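Local coordinates for protein D-alanyl-D-alanine carboxypeptidase (Enterococcus faecalis V583, PDB 5ZHF) that cleaves the C-terminal D-alanine from peptidoglycan-derived pentapeptides as a zinc-dependent DD-carboxypeptidase linked to vancomycin resistance, at residues A[102-105]-A[106-110]; A[118-121]-A[122-125]. All coordinates share one frame; numbering follows the deposited sequence.

Contact 1: residues A[102-105]-A[106-110]; sequences KQQE and IMDEK
The carbonyl oxygens of K102 to E105 accept from the amide N-H groups of I106, M107, D108 and E109 in four successive i to i+4 hydrogen bonds, the ladder of a regular alpha helix; D108 N to Q104 O measures 2.8 Å. One side-chain bond runs beside it, with the same spacing: Q104 NE2 donates a hydrogen bond to D108 OD1 at 3.1 Å. The oxygen lies close to the amide plane of Q104, yet the nitrogen meets it from above the carboxylate, 38° out of that plane. Q104 reaches it because CG stands anti to the backbone N (chi1 -173°) and the chain then bends at chi2 (71°), bringing the amide along the helix. Q104 NE2 also lies 4.2 Å from SE of M107, a selenomethionine that packs on V134. On another side of the helix, the aliphatic part of K102 curls round the tip of I106: K102 CG, CD and CE each lie 4.1 Å from I106 CD1. Q103 points off the helix on its buried side: its OE1 accepts from R98 and its NE2 donates to A133 O, while its chain touches V132. Q103 is a substrate-binding residue and brings this helix to the site it shares with V132, A133 and S138.

Contact 2: residues A[118-121]-A[122-125]; sequences GYTS and AQAK
The Y119 ring meets Q123 at its edge, Y119 CD2 lying 3.8 Å from Q123 CB near the ring plane; the Q123 amide is turned 44° from the ring, and Y114 makes an edge-to-face pair with Y119. Just past the ring comes a capping box, formed by T120 at the N-cap and Q123 three residues on, at the start of helix 121-128. Its strong half is T120 N to Q123 OE1, 3.0 Å long and nearly straight at 167°, landing in the carbonyl plane on a lone pair. An extended Q123 chain carries the amide back over the N-cap residue to take that bond. The return bond, Q123 N to T120 OG1, is weak at 3.4 Å. T120 also gives its carbonyl to A124 N, starting the helical ladder, and A124 CB sits 4.0 Å from Y119 CB and also packs on V111, Y114 and K115 of helix 100-116. Upstream, G118 closes that preceding helix in a Schellman motif, with positive phi (104°). At the exposed corner a water bridges the first turn, accepting from A122 N at 3.0 Å and hydrogen-bonding S121 OG at 2.9 Å.

Overall arrangement
Contact 1 closes before contact 2 opens. The first lies within helix 100-116; the second takes in the loop after that helix and the first turn of helix 121-128. Their centres are about 15 Å apart and their nearest atoms about 5 Å, without touching. The two helices form a hairpin, with A124 and K125 packing back on V111 of the first helix. Contact 1 is at the inner end, its centre about 15 Å from the centre of the chain, where the side chain of Q103 is about 7 Å from the zinc ion; contact 2 is at the outer surface, its centre about 25 Å from that of the chain. The hairpin thus runs from the substrate site out to the turn and back towards substrate-binding W131.

Contact 1: residues A[102-105]-A[106-110]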
loop_
_atom_site.group_PDB
_atom_site.type_symbol
_atom_site.label_atom_id
_atom_site.label_comp_id
_atom_site.label_asym_id
_atom_site.label_seq_id
_atom_site.Cartn_x
_atom_site.Cartn_y
_atom_site.Cartn_z
ATOM N N LYS A 102 -2.825 -15.692 -1.751
ATOM C CA LYS A 102 -3.414 -14.582 -2.527
ATOM C C LYS A 102 -2.313 -13.753 -3.186
ATOM O O LYS A 102 -2.397 -13.433 -4.399
ATOM C CB LYS A 102 -4.330 -13.697 -1.669
ATOM C CG LYS A 102 -5.004 -12.528 -2.406
ATOM C CD LYS A 102 -5.816 -12.992 -3.620
ATOM C CE LYS A 102 -6.967 -12.074 -4.018
ATOM N NZ LYS A 102 -8.113 -12.853 -4.601
ATOM N N GLN A 103 -1.272 -13.449 -2.422
ATOM C CA GLN A 103 -0.146 -12.675 -2.933
ATOM C C GLN A 103 0.520 -13.386 -4.118
ATOM O O GLN A 103 0.816 -12.740 -5.129
ATOM C CB GLN A 103 0.892 -12.387 -1.839
ATOM C CG GLN A 103 1.975 -11.400 -2.240
ATOM C CD GLN A 103 1.471 -9.997 -2.567
ATOM O OE1 GLN A 103 0.408 -9.578 -2.118
ATOM N NE2 GLN A 103 2.262 -9.254 -3.345
ATOM N N GLN A 104 0.743 -14.695 -3.976
ATOM C CA GLN A 104 1.301 -15.517 -5.070
ATOM C C GLN A 104 0.427 -15.423 -6.325
ATOM O O GLN A 104 0.931 -15.266 -7.432
ATOM C CB GLN A 104 1.424 -16.994 -4.646
ATOM C CG GLN A 104 2.146 -17.866 -5.668
ATOM C CD GLN A 104 3.613 -17.542 -5.716
ATOM O OE1 GLN A 104 4.332 -17.804 -4.754
ATOM N NE2 GLN A 104 4.059 -16.911 -6.803
ATOM N N GLU A 105 -0.883 -15.520 -6.152
ATOM C CA GLU A 105 -1.811 -15.482 -7.286
ATOM C C GLU A 105 -1.799 -14.126 -7.997
ATOM O O GLU A 105 -1.831 -14.064 -9.235
ATOM C CB GLU A 105 -3.229 -15.836 -6.829
ATOM C CG GLU A 105 -3.358 -17.291 -6.406
ATOM C CD GLU A 105 -4.693 -17.646 -5.778
ATOM O OE1 GLU A 105 -5.616 -16.803 -5.778
ATOM O OE2 GLU A 105 -4.817 -18.793 -5.291
ATOM N N ILE A 106 -1.762 -13.074 -7.214
ATOM C CA ILE A 106 -1.702 -11.755 -7.775
ATOM C C ILE A 106 -0.387 -11.584 -8.513
ATOM O O ILE A 106 -0.373 -11.054 -9.566
ATOM C CB ILE A 106 -1.932 -10.672 -6.718
ATOM C CG1 ILE A 106 -3.352 -10.778 -6.234
ATOM C CG2 ILE A 106 -1.658 -9.296 -7.284
ATOM C CD1 ILE A 106 -3.718 -9.796 -5.168
HETATM N N MSE A 107 0.709 -12.078 -7.942
HETATM C CA MSE A 107 2.014 -11.981 -8.583
HETATM C C MSE A 107 2.070 -12.752 -9.882
HETATM O O MSE A 107 2.640 -12.252 -10.875
HETATM C CB MSE A 107 3.082 -12.519 -7.636
HETATM C CG MSE A 107 4.468 -12.413 -8.260
HETATM SE SE MSE A 107 5.813 -13.101 -6.995
HETATM C CE MSE A 107 7.412 -12.803 -8.106
ATOM N N ASP A 108 1.492 -13.950 -9.896
ATOM C CA ASP A 108 1.457 -14.799 -11.064
ATOM C C ASP A 108 0.625 -14.194 -12.170
ATOM O O ASP A 108 0.954 -14.301 -13.304
ATOM C CB ASP A 108 0.913 -16.172 -10.696
ATOM C CG ASP A 108 1.860 -16.970 -9.856
ATOM O OD1 ASP A 108 3.006 -16.592 -9.691
ATOM O OD2 ASP A 108 1.432 -18.000 -9.380
ATOM N N GLU A 109 -0.470 -13.570 -11.818
ATOM C CA GLU A 109 -1.318 -12.898 -12.810
ATOM C C GLU A 109 -0.573 -11.737 -13.475
ATOM O O GLU A 109 -0.709 -11.538 -14.681
ATOM C CB GLU A 109 -2.668 -12.464 -12.208
ATOM C CG GLU A 109 -3.590 -13.671 -12.026
ATOM C CD GLU A 109 -4.935 -13.388 -11.359
ATOM O OE1 GLU A 109 -5.981 -13.895 -11.879
ATOM O OE2 GLU A 109 -4.955 -12.690 -10.308
ATOM N N LYS A 110 0.236 -11.006 -12.710
ATOM C CA LYS A 110 1.070 -9.930 -13.277
ATOM C C LYS A 110 2.160 -10.495 -14.184
ATOM O O LYS A 110 2.418 -9.914 -15.250
ATOM C CB LYS A 110 1.689 -9.045 -12.182
ATOM C CG LYS A 110 2.408 -7.776 -12.657
ATOM C CD LYS A 110 1.549 -6.809 -13.460
ATOM C CE LYS A 110 0.387 -6.211 -12.681
ATOM N NZ LYS A 110 -0.651 -5.628 -13.589
#

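Contact 2: residues A[118-121]-A[122-125]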
loop_
_atom_site.group_PDB
_atom_site.type_symbol
_atom_site.label_atom_id
_atom_site.label_comp_id
_atom_site.label_asym_id
_atom_site.label_seq_id
_atom_site.Cartn_x
_atom_site.Cartn_y
_atom_site.Cartn_z
ATOM N N GLY A 118 5.128 -10.051 -24.570
ATOM C CA GLY A 118 6.360 -10.421 -25.260
ATOM C C GLY A 118 7.573 -10.529 -24.368
ATOM O O GLY A 118 8.679 -10.212 -24.810
ATOM N N TYR A 119 7.377 -10.955 -23.114
ATOM C CA TYR A 119 8.450 -11.235 -22.178
ATOM C C TYR A 119 8.558 -12.741 -21.967
ATOM O O TYR A 119 7.539 -13.440 -21.887
ATOM C CB TYR A 119 8.172 -10.554 -20.828
ATOM C CG TYR A 119 8.271 -9.058 -20.876
ATOM C CD1 TYR A 119 7.356 -8.300 -21.593
ATOM C CD2 TYR A 119 9.284 -8.396 -20.202
ATOM C CE1 TYR A 119 7.444 -6.924 -21.644
ATOM C CE2 TYR A 119 9.380 -7.010 -20.245
ATOM C CZ TYR A 119 8.467 -6.290 -20.972
ATOM O OH TYR A 119 8.541 -4.916 -21.031
ATOM N N THR A 120 9.790 -13.261 -21.893
ATOM C CA THR A 120 9.979 -14.649 -21.466
ATOM C C THR A 120 9.602 -14.715 -19.987
ATOM O O THR A 120 9.597 -13.680 -19.303
ATOM C CB THR A 120 11.433 -15.109 -21.576
ATOM O OG1 THR A 120 12.251 -14.336 -20.668
ATOM C CG2 THR A 120 11.937 -14.961 -23.002
ATOM N N SER A 121 9.346 -15.922 -19.491
ATOM C CA SER A 121 8.941 -16.088 -18.084
ATOM C C SER A 121 9.912 -15.415 -17.103
ATOM O O SER A 121 9.475 -14.737 -16.175
ATOM C CB SER A 121 8.737 -17.567 -17.735
ATOM O OG SER A 121 9.766 -18.357 -18.282
ATOM N N ALA A 122 11.215 -15.560 -17.327
ATOM C CA ALA A 122 12.219 -14.952 -16.426
ATOM C C ALA A 122 12.207 -13.423 -16.464
ATOM O O ALA A 122 12.249 -12.769 -15.424
ATOM C CB ALA A 122 13.606 -15.479 -16.748
ATOM N N GLN A 123 12.142 -12.852 -17.659
ATOM C CA GLN A 123 11.977 -11.405 -17.805
ATOM C C GLN A 123 10.691 -10.903 -17.141
ATOM O O GLN A 123 10.680 -9.854 -16.523
ATOM C CB GLN A 123 11.899 -11.012 -19.279
ATOM C CG GLN A 123 13.137 -11.225 -20.119
ATOM C CD GLN A 123 12.888 -10.793 -21.559
ATOM O OE1 GLN A 123 12.024 -11.352 -22.244
ATOM N NE2 GLN A 123 13.600 -9.746 -22.009
ATOM N N ALA A 124 9.598 -11.634 -17.358
ATOM C CA ALA A 124 8.275 -11.265 -16.825
ATOM C C ALA A 124 8.254 -11.236 -15.295
ATOM O O ALA A 124 7.675 -10.315 -14.706
ATOM C CB ALA A 124 7.205 -12.209 -17.350
ATOM N N LYS A 125 8.878 -12.233 -14.675
ATOM C CA LYS A 125 8.987 -12.282 -13.201
ATOM C C LYS A 125 9.713 -11.047 -12.665
ATOM O O LYS A 125 9.213 -10.355 -11.756
ATOM C CB LYS A 125 9.695 -13.563 -12.750
ATOM C CG LYS A 125 8.875 -14.830 -12.954
ATOM C CD LYS A 125 9.754 -16.074 -13.099
ATOM C CE LYS A 125 8.980 -17.302 -13.571
ATOM N NZ LYS A 125 8.451 -18.133 -12.452
HETATM O O HOH W 1 12.471 -17.663 -19.123
#